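PDB 3MPP: botulinum neurotoxin type G from Clostridium botulinum, which targets host nerve cells through the receptor-binding domain of its heavy chain and delivers a zinc protease light chain into their cytosol. Local coordinates for residues S1-L7 and F201-R206; S6-R10 and F32-G38; N99-W103 and D174-S178; S125-E129 and A156-I160; N224-D228 and Q351-Y355. The protein carries 4 engineered substitutions. All coordinates share one frame; numbering follows the deposited sequence. Where two conformers were deposited one is given.

Interaction 1: residues S1-L7 and F201-R206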
# COMPACT_ATOMS: atom_id res chain seq x y z
N SER A 1 -21.77 -9.08 -10.83
CA SER A 1 -21.76 -9.78 -12.11
C SER A 1 -20.61 -9.33 -13.00
O SER A 1 -19.44 -9.56 -12.68
CB SER A 1 -23.09 -9.57 -12.84
OG SER A 1 -23.15 -10.33 -14.04
N ASN A 2 -20.95 -8.67 -14.10
CA ASN A 2 -19.96 -8.20 -15.06
C ASN A 2 -19.81 -6.69 -15.02
O ASN A 2 -20.80 -5.96 -14.93
CB ASN A 2 -20.34 -8.65 -16.47
CG ASN A 2 -19.19 -8.57 -17.45
OD1 ASN A 2 -18.05 -8.29 -17.06
ND2 ASN A 2 -19.47 -8.83 -18.72
N ALA A 3 -18.57 -6.21 -15.08
CA ALA A 3 -18.29 -4.78 -15.00
C ALA A 3 -19.00 -3.99 -16.10
O ALA A 3 -18.80 -4.25 -17.29
CB ALA A 3 -16.80 -4.52 -15.05
N ILE A 4 -19.82 -3.03 -15.69
CA ILE A 4 -20.43 -2.05 -16.59
C ILE A 4 -19.36 -1.16 -17.22
O ILE A 4 -19.49 -0.72 -18.36
CB ILE A 4 -21.39 -1.13 -15.83
CG1 ILE A 4 -22.71 -1.83 -15.53
CG2 ILE A 4 -21.65 0.14 -16.62
CD1 ILE A 4 -23.70 -0.93 -14.84
N LEU A 5 -18.30 -0.89 -16.46
CA LEU A 5 -17.25 0.01 -16.89
C LEU A 5 -15.98 -0.33 -16.12
O LEU A 5 -16.04 -0.59 -14.91
CB LEU A 5 -17.66 1.47 -16.63
CG LEU A 5 -16.57 2.55 -16.70
CD1 LEU A 5 -16.09 2.75 -18.13
CD2 LEU A 5 -17.08 3.87 -16.13
N SER A 6 -14.85 -0.36 -16.81
CA SER A 6 -13.57 -0.61 -16.16
C SER A 6 -12.48 0.21 -16.84
O SER A 6 -12.26 0.08 -18.05
CB SER A 6 -13.21 -2.09 -16.19
OG SER A 6 -12.88 -2.52 -17.49
N LEU A 7 -11.81 1.06 -16.07
CA LEU A 7 -10.76 1.89 -16.64
C LEU A 7 -9.44 1.14 -16.63
O LEU A 7 -9.02 0.60 -15.61
CB LEU A 7 -10.64 3.22 -15.88
CG LEU A 7 -11.86 4.15 -15.94
CD1 LEU A 7 -11.56 5.53 -15.34
CD2 LEU A 7 -12.34 4.30 -17.37
N PHE A 201 -10.35 1.21 -11.42
CA PHE A 201 -11.71 1.68 -11.26
C PHE A 201 -12.69 0.82 -12.06
O PHE A 201 -12.49 0.59 -13.26
CB PHE A 201 -11.88 3.16 -11.63
CG PHE A 201 -13.28 3.67 -11.41
CD1 PHE A 201 -13.62 4.27 -10.22
CD2 PHE A 201 -14.25 3.51 -12.39
CE1 PHE A 201 -14.92 4.73 -10.01
CE2 PHE A 201 -15.54 3.96 -12.18
CZ PHE A 201 -15.87 4.57 -10.99
N ASN A 202 -13.73 0.34 -11.38
CA ASN A 202 -14.73 -0.54 -11.96
C ASN A 202 -16.13 -0.18 -11.50
O ASN A 202 -16.33 0.14 -10.33
CB ASN A 202 -14.48 -1.99 -11.54
CG ASN A 202 -13.25 -2.58 -12.17
OD1 ASN A 202 -12.19 -2.66 -11.54
ND2 ASN A 202 -13.38 -3.02 -13.42
N ILE A 203 -17.09 -0.27 -12.41
CA ILE A 203 -18.50 -0.14 -12.09
C ILE A 203 -19.18 -1.48 -12.33
O ILE A 203 -18.94 -2.12 -13.35
CB ILE A 203 -19.19 0.86 -13.02
CG1 ILE A 203 -18.45 2.20 -13.02
CG2 ILE A 203 -20.65 1.02 -12.63
CD1 ILE A 203 -18.97 3.15 -11.99
N PHE A 204 -20.05 -1.89 -11.41
CA PHE A 204 -20.86 -3.09 -11.61
C PHE A 204 -22.35 -2.78 -11.58
O PHE A 204 -22.80 -1.93 -10.80
CB PHE A 204 -20.52 -4.16 -10.57
CG PHE A 204 -19.11 -4.67 -10.68
CD1 PHE A 204 -18.80 -5.71 -11.54
CD2 PHE A 204 -18.09 -4.11 -9.93
CE1 PHE A 204 -17.51 -6.18 -11.65
CE2 PHE A 204 -16.80 -4.57 -10.03
CZ PHE A 204 -16.51 -5.61 -10.89
N GLY A 205 -23.11 -3.48 -12.42
CA GLY A 205 -24.53 -3.21 -12.55
C GLY A 205 -25.39 -3.93 -11.53
O GLY A 205 -26.61 -3.98 -11.65
N ARG A 206 -24.74 -4.47 -10.50
CA ARG A 206 -25.45 -5.19 -9.45
C ARG A 206 -24.76 -4.98 -8.11
O ARG A 206 -23.61 -4.55 -8.06
CB ARG A 206 -25.54 -6.68 -9.79
CG ARG A 206 -26.36 -6.96 -11.04
CD ARG A 206 -26.05 -8.32 -11.64
NE ARG A 206 -26.52 -8.42 -13.01
CZ ARG A 206 -25.87 -7.92 -14.06
NH1 ARG A 206 -24.72 -7.29 -13.89
NH2 ARG A 206 -26.37 -8.05 -15.28
O HOH W 1 -8.49 2.42 -13.42

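Interaction 2: residues S6-R10 and F32-G38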
# COMPACT_ATOMS: atom_id res chain seq x y z
N SER A 6 -14.85 -0.36 -16.81
CA SER A 6 -13.57 -0.61 -16.16
C SER A 6 -12.48 0.21 -16.84
O SER A 6 -12.26 0.08 -18.05
CB SER A 6 -13.21 -2.09 -16.19
OG SER A 6 -12.88 -2.52 -17.49
N LEU A 7 -11.81 1.06 -16.07
CA LEU A 7 -10.76 1.89 -16.64
C LEU A 7 -9.44 1.14 -16.63
O LEU A 7 -9.02 0.60 -15.61
CB LEU A 7 -10.64 3.22 -15.88
CG LEU A 7 -11.86 4.15 -15.94
CD1 LEU A 7 -11.56 5.53 -15.34
CD2 LEU A 7 -12.34 4.30 -17.37
N SER A 8 -8.79 1.10 -17.78
CA SER A 8 -7.44 0.56 -17.87
C SER A 8 -6.60 1.51 -18.70
O SER A 8 -7.07 2.10 -19.67
CB SER A 8 -7.44 -0.82 -18.50
OG SER A 8 -8.23 -1.72 -17.75
N TYR A 9 -5.34 1.65 -18.30
CA TYR A 9 -4.38 2.43 -19.06
C TYR A 9 -3.52 1.45 -19.85
O TYR A 9 -2.54 0.91 -19.34
CB TYR A 9 -3.51 3.26 -18.11
CG TYR A 9 -2.60 4.22 -18.82
CD1 TYR A 9 -1.22 4.02 -18.82
CD2 TYR A 9 -3.11 5.33 -19.49
CE1 TYR A 9 -0.38 4.90 -19.47
CE2 TYR A 9 -2.27 6.22 -20.14
CZ TYR A 9 -0.91 5.99 -20.13
OH TYR A 9 -0.07 6.87 -20.78
N ARG A 10 -3.90 1.23 -21.11
CA ARG A 10 -3.22 0.26 -21.97
C ARG A 10 -2.45 0.95 -23.09
O ARG A 10 -3.04 1.65 -23.91
CB ARG A 10 -4.25 -0.70 -22.59
CG ARG A 10 -5.10 -1.46 -21.58
CD ARG A 10 -4.46 -2.76 -21.16
NE ARG A 10 -5.30 -3.52 -20.23
CZ ARG A 10 -6.38 -4.21 -20.60
NH1 ARG A 10 -6.74 -4.24 -21.87
NH2 ARG A 10 -7.09 -4.87 -19.69
N PHE A 32 -0.10 9.60 -15.52
CA PHE A 32 -0.39 8.18 -15.64
C PHE A 32 0.90 7.42 -15.43
O PHE A 32 1.99 7.94 -15.66
CB PHE A 32 -0.91 7.85 -17.04
CG PHE A 32 -2.29 8.38 -17.33
CD1 PHE A 32 -3.41 7.70 -16.90
CD2 PHE A 32 -2.46 9.56 -18.05
CE1 PHE A 32 -4.68 8.17 -17.17
CE2 PHE A 32 -3.72 10.04 -18.34
CZ PHE A 32 -4.84 9.35 -17.90
N ASN A 33 0.78 6.18 -14.99
CA ASN A 33 1.86 5.22 -15.14
C ASN A 33 1.26 3.88 -15.57
O ASN A 33 0.06 3.67 -15.43
CB ASN A 33 2.71 5.10 -13.87
CG ASN A 33 1.95 4.49 -12.71
OD1 ASN A 33 1.30 3.46 -12.86
ND2 ASN A 33 2.05 5.12 -11.55
N ASP A 34 2.09 3.00 -16.11
CA ASP A 34 1.60 1.72 -16.61
C ASP A 34 1.80 0.55 -15.64
O ASP A 34 1.85 -0.61 -16.06
CB ASP A 34 2.24 1.39 -17.96
CG ASP A 34 3.74 1.63 -17.97
OD1 ASP A 34 4.41 1.33 -16.96
OD2 ASP A 34 4.27 2.11 -19.00
N ILE A 35 1.92 0.84 -14.35
CA ILE A 35 2.00 -0.23 -13.35
C ILE A 35 0.67 -0.95 -13.29
O ILE A 35 -0.37 -0.31 -13.18
CB ILE A 35 2.31 0.32 -11.95
CG1 ILE A 35 3.66 1.06 -11.95
CG2 ILE A 35 2.31 -0.82 -10.93
CD1 ILE A 35 3.91 1.88 -10.67
N GLY A 36 0.67 -2.28 -13.38
CA GLY A 36 -0.59 -2.99 -13.43
C GLY A 36 -1.33 -2.57 -14.69
O GLY A 36 -0.83 -2.77 -15.78
N ASN A 37 -2.50 -1.96 -14.56
CA ASN A 37 -3.19 -1.56 -15.79
C ASN A 37 -4.12 -0.35 -15.78
O ASN A 37 -5.27 -0.49 -16.20
CB ASN A 37 -3.98 -2.76 -16.33
CG ASN A 37 -5.14 -3.14 -15.43
OD1 ASN A 37 -6.15 -3.67 -15.89
ND2 ASN A 37 -5.00 -2.87 -14.14
N GLY A 38 -3.69 0.82 -15.35
CA GLY A 38 -2.45 1.08 -14.64
C GLY A 38 -2.85 2.02 -13.50
O GLY A 38 -3.72 1.67 -12.71
O HOH W 2 -6.12 2.34 -14.74

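Interaction 3: residues N99-W103 and D174-S178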
# COMPACT_ATOMS: atom_id res chain seq x y z
N ASN A 99 -28.47 17.34 -12.66
CA ASN A 99 -29.45 18.18 -11.98
C ASN A 99 -29.30 18.08 -10.46
O ASN A 99 -30.29 17.97 -9.73
CB ASN A 99 -30.87 17.79 -12.40
CG ASN A 99 -31.08 17.84 -13.90
OD1 ASN A 99 -30.98 18.90 -14.52
ND2 ASN A 99 -31.39 16.69 -14.49
N ASP A 100 -28.05 18.09 -10.01
CA ASP A 100 -27.73 18.07 -8.58
C ASP A 100 -28.06 16.75 -7.90
O ASP A 100 -28.01 16.65 -6.68
CB ASP A 100 -28.45 19.22 -7.86
CG ASP A 100 -27.95 20.57 -8.29
OD1 ASP A 100 -26.72 20.72 -8.45
OD2 ASP A 100 -28.77 21.49 -8.46
N SER A 101 -28.37 15.73 -8.70
CA SER A 101 -28.73 14.42 -8.16
C SER A 101 -27.90 13.29 -8.78
O SER A 101 -27.67 13.26 -9.99
CB SER A 101 -30.22 14.15 -8.37
OG SER A 101 -30.54 12.81 -8.02
N GLY A 102 -27.48 12.35 -7.94
CA GLY A 102 -26.67 11.23 -8.36
C GLY A 102 -25.83 10.73 -7.20
O GLY A 102 -26.30 10.74 -6.07
N TRP A 103 -24.60 10.31 -7.48
CA TRP A 103 -23.67 9.89 -6.43
C TRP A 103 -22.30 10.54 -6.57
O TRP A 103 -21.86 10.90 -7.66
CB TRP A 103 -23.49 8.37 -6.39
CG TRP A 103 -22.93 7.77 -7.64
CD1 TRP A 103 -23.64 7.17 -8.64
CD2 TRP A 103 -21.55 7.68 -8.02
NE1 TRP A 103 -22.79 6.72 -9.62
CE2 TRP A 103 -21.50 7.02 -9.27
CE3 TRP A 103 -20.35 8.10 -7.43
CZ2 TRP A 103 -20.30 6.77 -9.94
CZ3 TRP A 103 -19.15 7.85 -8.10
CH2 TRP A 103 -19.14 7.19 -9.34
N ASP A 174 -35.73 10.25 -1.75
CA ASP A 174 -36.46 10.38 -3.01
C ASP A 174 -35.74 9.64 -4.14
O ASP A 174 -35.02 8.67 -3.90
CB ASP A 174 -36.67 11.85 -3.39
CG ASP A 174 -38.05 12.36 -3.02
OD1 ASP A 174 -38.58 13.23 -3.75
OD2 ASP A 174 -38.62 11.89 -2.01
N ARG A 175 -35.95 10.10 -5.37
CA ARG A 175 -35.34 9.47 -6.54
C ARG A 175 -33.93 10.02 -6.81
O ARG A 175 -33.68 11.21 -6.63
CB ARG A 175 -36.23 9.63 -7.77
CG ARG A 175 -35.91 8.67 -8.91
CD ARG A 175 -34.81 9.21 -9.81
NE ARG A 175 -34.02 8.14 -10.41
CZ ARG A 175 -34.42 7.40 -11.44
NH1 ARG A 175 -35.62 7.61 -11.98
NH2 ARG A 175 -33.64 6.45 -11.92
N ILE A 176 -33.03 9.14 -7.24
CA ILE A 176 -31.65 9.53 -7.52
C ILE A 176 -31.34 9.45 -9.01
O ILE A 176 -31.37 8.36 -9.61
CB ILE A 176 -30.63 8.62 -6.78
CG1 ILE A 176 -31.10 8.34 -5.34
CG2 ILE A 176 -29.25 9.26 -6.79
CD1 ILE A 176 -31.08 9.56 -4.44
N ASN A 177 -31.04 10.59 -9.61
CA ASN A 177 -30.72 10.67 -11.03
C ASN A 177 -29.49 9.84 -11.43
O ASN A 177 -28.57 9.64 -10.63
CB ASN A 177 -30.52 12.12 -11.47
CG ASN A 177 -31.83 12.87 -11.63
OD1 ASN A 177 -32.91 12.31 -11.45
ND2 ASN A 177 -31.74 14.15 -11.99
N SER A 178 -29.49 9.36 -12.67
CA SER A 178 -28.34 8.66 -13.22
C SER A 178 -27.73 9.50 -14.35
O SER A 178 -28.45 10.01 -15.20
CB SER A 178 -28.74 7.29 -13.76
OG SER A 178 -29.55 7.41 -14.91

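Interaction 4: residues S125-E129 and A156-I160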
# COMPACT_ATOMS: atom_id res chain seq x y z
N SER A 125 -25.07 10.23 3.63
CA SER A 125 -23.73 9.74 3.39
C SER A 125 -23.36 8.58 4.30
O SER A 125 -23.89 8.44 5.40
CB SER A 125 -22.73 10.87 3.57
OG SER A 125 -22.95 11.90 2.63
N ILE A 126 -22.43 7.77 3.82
CA ILE A 126 -21.80 6.74 4.62
C ILE A 126 -20.30 6.93 4.38
O ILE A 126 -19.91 7.40 3.32
CB ILE A 126 -22.26 5.35 4.17
CG1 ILE A 126 -21.61 4.26 5.01
CG2 ILE A 126 -21.98 5.13 2.69
CD1 ILE A 126 -22.17 2.87 4.74
N PHE A 127 -19.47 6.57 5.36
CA PHE A 127 -18.04 6.84 5.25
C PHE A 127 -17.19 5.79 5.95
O PHE A 127 -17.67 5.03 6.80
CB PHE A 127 -17.73 8.23 5.81
CG PHE A 127 -17.96 8.35 7.29
CD1 PHE A 127 -16.97 7.96 8.18
CD2 PHE A 127 -19.16 8.84 7.79
CE1 PHE A 127 -17.16 8.06 9.54
CE2 PHE A 127 -19.36 8.94 9.15
CZ PHE A 127 -18.36 8.55 10.03
N PHE A 128 -15.91 5.75 5.58
CA PHE A 128 -14.90 4.99 6.29
C PHE A 128 -13.86 5.96 6.83
O PHE A 128 -13.36 6.80 6.08
CB PHE A 128 -14.24 3.95 5.37
CG PHE A 128 -13.03 3.28 5.96
CD1 PHE A 128 -13.16 2.41 7.03
CD2 PHE A 128 -11.76 3.50 5.43
CE1 PHE A 128 -12.04 1.77 7.58
CE2 PHE A 128 -10.65 2.88 5.97
CZ PHE A 128 -10.79 2.01 7.05
N GLU A 129 -13.54 5.87 8.12
CA GLU A 129 -12.51 6.72 8.70
C GLU A 129 -11.37 5.87 9.26
O GLU A 129 -11.63 4.93 10.01
CB GLU A 129 -13.08 7.57 9.84
CG GLU A 129 -12.03 8.42 10.57
CD GLU A 129 -12.64 9.41 11.57
OE1 GLU A 129 -13.69 10.00 11.26
OE2 GLU A 129 -12.07 9.60 12.67
N ALA A 156 -26.70 0.67 1.93
CA ALA A 156 -25.43 1.03 1.33
C ALA A 156 -24.34 0.41 2.18
O ALA A 156 -24.40 0.49 3.41
CB ALA A 156 -25.28 2.55 1.28
N ASN A 157 -23.36 -0.21 1.53
CA ASN A 157 -22.25 -0.85 2.24
C ASN A 157 -20.90 -0.35 1.74
O ASN A 157 -20.71 -0.15 0.54
CB ASN A 157 -22.30 -2.37 2.05
CG ASN A 157 -23.66 -2.96 2.38
OD1 ASN A 157 -24.67 -2.61 1.77
ND2 ASN A 157 -23.68 -3.88 3.33
N ILE A 158 -19.96 -0.17 2.67
CA ILE A 158 -18.59 0.14 2.30
C ILE A 158 -17.69 -0.99 2.74
O ILE A 158 -17.65 -1.36 3.91
CB ILE A 158 -18.08 1.44 2.96
CG1 ILE A 158 -18.86 2.65 2.47
CG2 ILE A 158 -16.59 1.63 2.66
CD1 ILE A 158 -18.23 3.95 2.87
N TYR A 159 -16.98 -1.56 1.77
CA TYR A 159 -15.98 -2.57 2.04
C TYR A 159 -14.61 -1.93 1.89
O TYR A 159 -14.38 -1.18 0.96
CB TYR A 159 -16.10 -3.70 1.04
CG TYR A 159 -17.40 -4.45 1.13
CD1 TYR A 159 -17.46 -5.68 1.78
CD2 TYR A 159 -18.57 -3.94 0.58
CE1 TYR A 159 -18.65 -6.38 1.86
CE2 TYR A 159 -19.76 -4.63 0.66
CZ TYR A 159 -19.80 -5.85 1.30
OH TYR A 159 -20.98 -6.54 1.38
N ILE A 160 -13.68 -2.26 2.79
CA ILE A 160 -12.31 -1.79 2.67
C ILE A 160 -11.37 -2.98 2.66
O ILE A 160 -11.40 -3.82 3.57
CB ILE A 160 -11.93 -0.85 3.83
CG1 ILE A 160 -12.81 0.40 3.81
CG2 ILE A 160 -10.44 -0.49 3.77
CD1 ILE A 160 -12.49 1.36 2.67

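Interaction 5: residues N224-D228 and Q351-Y355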
# COMPACT_ATOMS: atom_id res chain seq x y z
N ASN A 224 1.17 -12.63 -6.93
CA ASN A 224 2.51 -13.03 -7.35
C ASN A 224 3.47 -11.85 -7.37
O ASN A 224 4.68 -12.02 -7.56
CB ASN A 224 2.47 -13.69 -8.73
CG ASN A 224 3.84 -14.20 -9.18
OD1 ASN A 224 4.25 -13.99 -10.33
ND2 ASN A 224 4.55 -14.86 -8.28
N THR A 225 2.93 -10.66 -7.16
CA THR A 225 3.73 -9.45 -7.19
C THR A 225 4.28 -9.11 -5.80
O THR A 225 3.54 -9.12 -4.81
CB THR A 225 2.93 -8.26 -7.75
OG1 THR A 225 2.73 -8.44 -9.16
CG2 THR A 225 3.67 -6.94 -7.51
N LEU A 226 5.57 -8.83 -5.74
CA LEU A 226 6.19 -8.32 -4.51
C LEU A 226 5.95 -6.81 -4.49
O LEU A 226 6.12 -6.13 -5.50
CB LEU A 226 7.70 -8.61 -4.50
CG LEU A 226 8.08 -10.09 -4.31
CD1 LEU A 226 9.59 -10.30 -4.47
CD2 LEU A 226 7.63 -10.56 -2.94
N LYS A 227 5.53 -6.29 -3.34
CA LYS A 227 5.21 -4.89 -3.25
C LYS A 227 6.04 -4.19 -2.19
O LYS A 227 6.60 -4.85 -1.32
CB LYS A 227 3.72 -4.74 -2.94
CG LYS A 227 2.86 -4.94 -4.19
CD LYS A 227 1.52 -5.52 -3.85
CE LYS A 227 0.90 -6.13 -5.11
NZ LYS A 227 0.13 -7.36 -4.78
N ASP A 228 6.08 -2.86 -2.25
CA ASP A 228 6.68 -2.05 -1.19
C ASP A 228 5.63 -1.64 -0.15
O ASP A 228 4.46 -2.01 -0.24
CB ASP A 228 7.45 -0.84 -1.77
CG ASP A 228 6.54 0.20 -2.46
OD1 ASP A 228 5.32 0.20 -2.23
OD2 ASP A 228 7.07 1.03 -3.22
N GLN A 351 16.92 -14.92 -1.27
CA GLN A 351 15.71 -15.06 -2.07
C GLN A 351 14.55 -14.38 -1.35
O GLN A 351 14.32 -14.63 -0.16
CB GLN A 351 15.38 -16.53 -2.31
CG GLN A 351 16.49 -17.31 -2.99
CD GLN A 351 16.27 -18.81 -2.89
OE1 GLN A 351 15.21 -19.32 -3.23
NE2 GLN A 351 17.28 -19.53 -2.41
N ILE A 352 13.84 -13.50 -2.05
CA ILE A 352 12.68 -12.83 -1.49
C ILE A 352 11.44 -13.65 -1.83
O ILE A 352 11.26 -14.09 -2.96
CB ILE A 352 12.53 -11.38 -1.99
CG1 ILE A 352 13.81 -10.59 -1.72
CG2 ILE A 352 11.40 -10.68 -1.27
CD1 ILE A 352 13.60 -9.09 -1.83
N LYS A 353 10.59 -13.86 -0.83
CA LYS A 353 9.49 -14.78 -0.97
C LYS A 353 8.20 -14.16 -0.44
O LYS A 353 8.22 -13.14 0.25
CB LYS A 353 9.78 -16.07 -0.20
CG LYS A 353 11.11 -16.72 -0.47
CD LYS A 353 11.13 -17.49 -1.79
CE LYS A 353 10.25 -18.71 -1.74
NZ LYS A 353 10.71 -19.69 -2.78
N LYS A 354 7.07 -14.78 -0.77
CA LYS A 354 5.80 -14.43 -0.16
C LYS A 354 5.04 -15.73 0.15
O LYS A 354 4.22 -16.18 -0.65
CB LYS A 354 4.96 -13.54 -1.08
CG LYS A 354 4.07 -12.60 -0.32
CD LYS A 354 2.93 -12.08 -1.18
CE LYS A 354 3.42 -11.22 -2.32
NZ LYS A 354 2.27 -10.51 -2.94
N TYR A 355 5.35 -16.32 1.29
CA TYR A 355 4.81 -17.64 1.64
C TYR A 355 3.34 -17.65 2.07
O TYR A 355 2.69 -18.70 2.06
CB TYR A 355 5.64 -18.26 2.77
CG TYR A 355 7.02 -18.69 2.36
CD1 TYR A 355 7.21 -19.71 1.44
CD2 TYR A 355 8.14 -18.10 2.93
CE1 TYR A 355 8.48 -20.11 1.08
CE2 TYR A 355 9.41 -18.49 2.58
CZ TYR A 355 9.57 -19.49 1.67
OH TYR A 355 10.84 -19.87 1.34
O HOH W 3 -0.14 -8.38 -2.49

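Interaction 1: residues S1-L7 and F201-R206
The carbonyl oxygen of I203 takes two weak bonds at once, from I4 N (2.7 Å, bent to 125°) and from the more distant but straighter L5 N. Two residues of one strand facing a single residue of the next make a classic beta bulge, here in the antiparallel pairing of strand 3-10 with strand 195-204 in the lectin-like jelly roll of the N-terminal receptor-binding subdomain. Past the bulge the pairing becomes regular: I203 N donates to L5 O at 2.7 Å, nearly straight, and L7 N donates to F201 O at 2.9 Å. A water bridges F201 N and L7 O beyond the last of these bonds. On the buried face, L5 and I203 meet through L5 CB and CD2 against I203 CG1, while L5 CD2 reaches the edge of the F201 ring; I182 and F184 of strand 181-187 continue this core. I4 reaches the turn instead. Its CG1 stands anti to the carbonyl carbon (chi1 -76°) and the chain continues extended, which lays I4 CD1 against the backbone of G205, 3.3 Å from G205 CA.

Interaction 2: residues S6-R10 and F32-G38
A cis peptide bond between N37 and G38 sets the backbone that meets Y9. Y9 N donates to N37 O at 3.0 Å, but the donor stands well above the carbonyl plane, with a C=O...N angle of only 100°, so the bond does not follow a lone pair. The same oxygen lies 2.9 Å from S8 CA, a CA-H...O contact. On the other side of the cis bond, G38 N donates to a water at 2.9 Å, and this water makes a weak bond to L7 O. The aromatic part of the contact is formed by Y9 and F32. Their rings are almost parallel, with planes at 4°, yet slid so far apart that they hardly overlap; what sits over the Y9 face is F32 CB, 3.8 Å from the centroid of the Y9 ring in a CH-pi contact. With CG anti to the backbone N (chi1 -173°), the Y9 ring extends toward strand 30-33, where its CD1 also nears N33 O. The contact thus ties the end of strand 3-10 to the connection between strands 30-33 and 39-43 in the jelly-roll subdomain. That connection begins with an Asx turn, in which N33 OD1 accepts from I35 N, while N33 ND2 is held by Q39. N37 ND2 is bonded to D200. S8 OG has its main partner in S17 OG; N37 OD1 is 3.4 Å from S8 OG.

Interaction 3: residues N99-W103 and D174-S178
S101 OG accepts a hydrogen bond from N177 N at 2.8 Å and 164°, the one hydrogen bond between the two segments. Both belong to the jelly-roll subdomain: residues 99-103 form the turn of the hairpin between strands 90-98 and 103-108, and residues 174-178 lead toward strand 181-187, which pairs with strand 90-98 in the same sheet. The serine hydroxyl is placed by its first torsion, OG anti to the backbone N (chi1 172°), and its CB packs alongside N177 CB. Next to it the chain passes through G102, whose backbone conformation favours glycine; here G102 CA makes a CA-H...O contact of 3.4 Å with N177 O. I176 CG2 covers the same glycine, 3.4 Å from G102 O. The amide of N177 crosses that of N99 with planes 81° apart, and N177 ND2 donates to K98 O, just before the first segment. Further out, I117 holds S101 and G102: its backbone is paired with that of G102, and its carbonyl oxygen is bonded to S101 OG, the same oxygen that N177 N reaches.

Interaction 4: residues S125-E129 and A156-I160
Strands 125-129 and 156-160 run almost the same way, at 17°, with axes 7.6 Å apart and no hydrogen bond between them. They belong to the two different sheets of the jelly-roll sandwich: strand 123-129 is an edge strand of the seven-stranded sheet, and strand 156-160 lies in the sheet packed against it. Alternate residues therefore meet, I126 and F128 from one side, A156, I158 and I160 from the other. I126 and I158 pass one another head to tail. I126 has CG1 anti to its own amide nitrogen (chi1 -179°), which sends CD1 out to A156 O at 3.5 Å, while its CG2 faces I158 CD1 at 3.9 Å. That same I158 methyl reaches beyond the side chain and rests on the backbone of F127, 3.7 Å from F127 C. F127 itself turns away, its ring in cation-pi contact with R111 and K166. Towards the other end, the F128 ring receives I160 over one face, and Y139 meets the ring edge-to-face as a further partner. F128 CB also lies near I158 CG2. The methylene I160 CG1 stands over the middle of the ring, 3.6 Å from the F128 centroid and 13° off the ring normal.

Interaction 5: residues N224-D228 and Q351-Y355
L226 and I352 supply the close apolar packing of this contact, and the K354 side chain, polar only at its end, runs beside it. L226 CD1 touches I352 CG2 at 3.7 Å as the two side chains meet at a slant; CD2 of the leucine faces the same methyl more distantly and also approaches K353 O. V302 and I308 extend this apolar patch on the L226 and I352 sides respectively. K354 then carries its amine to the loop. Its aliphatic chain is bent at chi3 (-65°), bringing NZ to T225 O, which accepts at 2.7 Å from a donor tilted 31° out of the carbonyl plane. A second carbonyl, K358 O, also accepts from this amine. The looser side begins at K227, whose NZ lies 4.2 Å from K354 NZ. A water sits between the two amines, accepting from K227 NZ and only weakly from K354 NZ; the bonds to carbonyls and water probably offset much of the repulsion between the like charges. Backbone pairing of L226 with L234 also holds the loop. The arrangement fastens the loop between helix 210-220 and strand 239-244 to strand 346-353 of the beta-trefoil that forms the C-terminal receptor-binding subdomain.

How the interactions relate
Interactions 1 to 4 all lie in the N-terminal jelly-roll subdomain, and interaction 5 in the C-terminal beta-trefoil. Interactions 1 and 2 share S6 and L7 on strand 3-10, which pairs with strand 195-204 in the first and meets the 32-38 turn in the second; their centres are 16 Å apart. Interaction 1 closes the subdomain by joining its first and last strands, and interactions 3 and 4 fall within the chain so enclosed, with centres about 19 and 18 Å from it. Interaction 2 comes nearest the trefoil contact, about 7 Å between closest atoms, whereas interactions 3 and 5 have centres about 44 Å apart. All five lie away from the probable ganglioside-binding motif around W402.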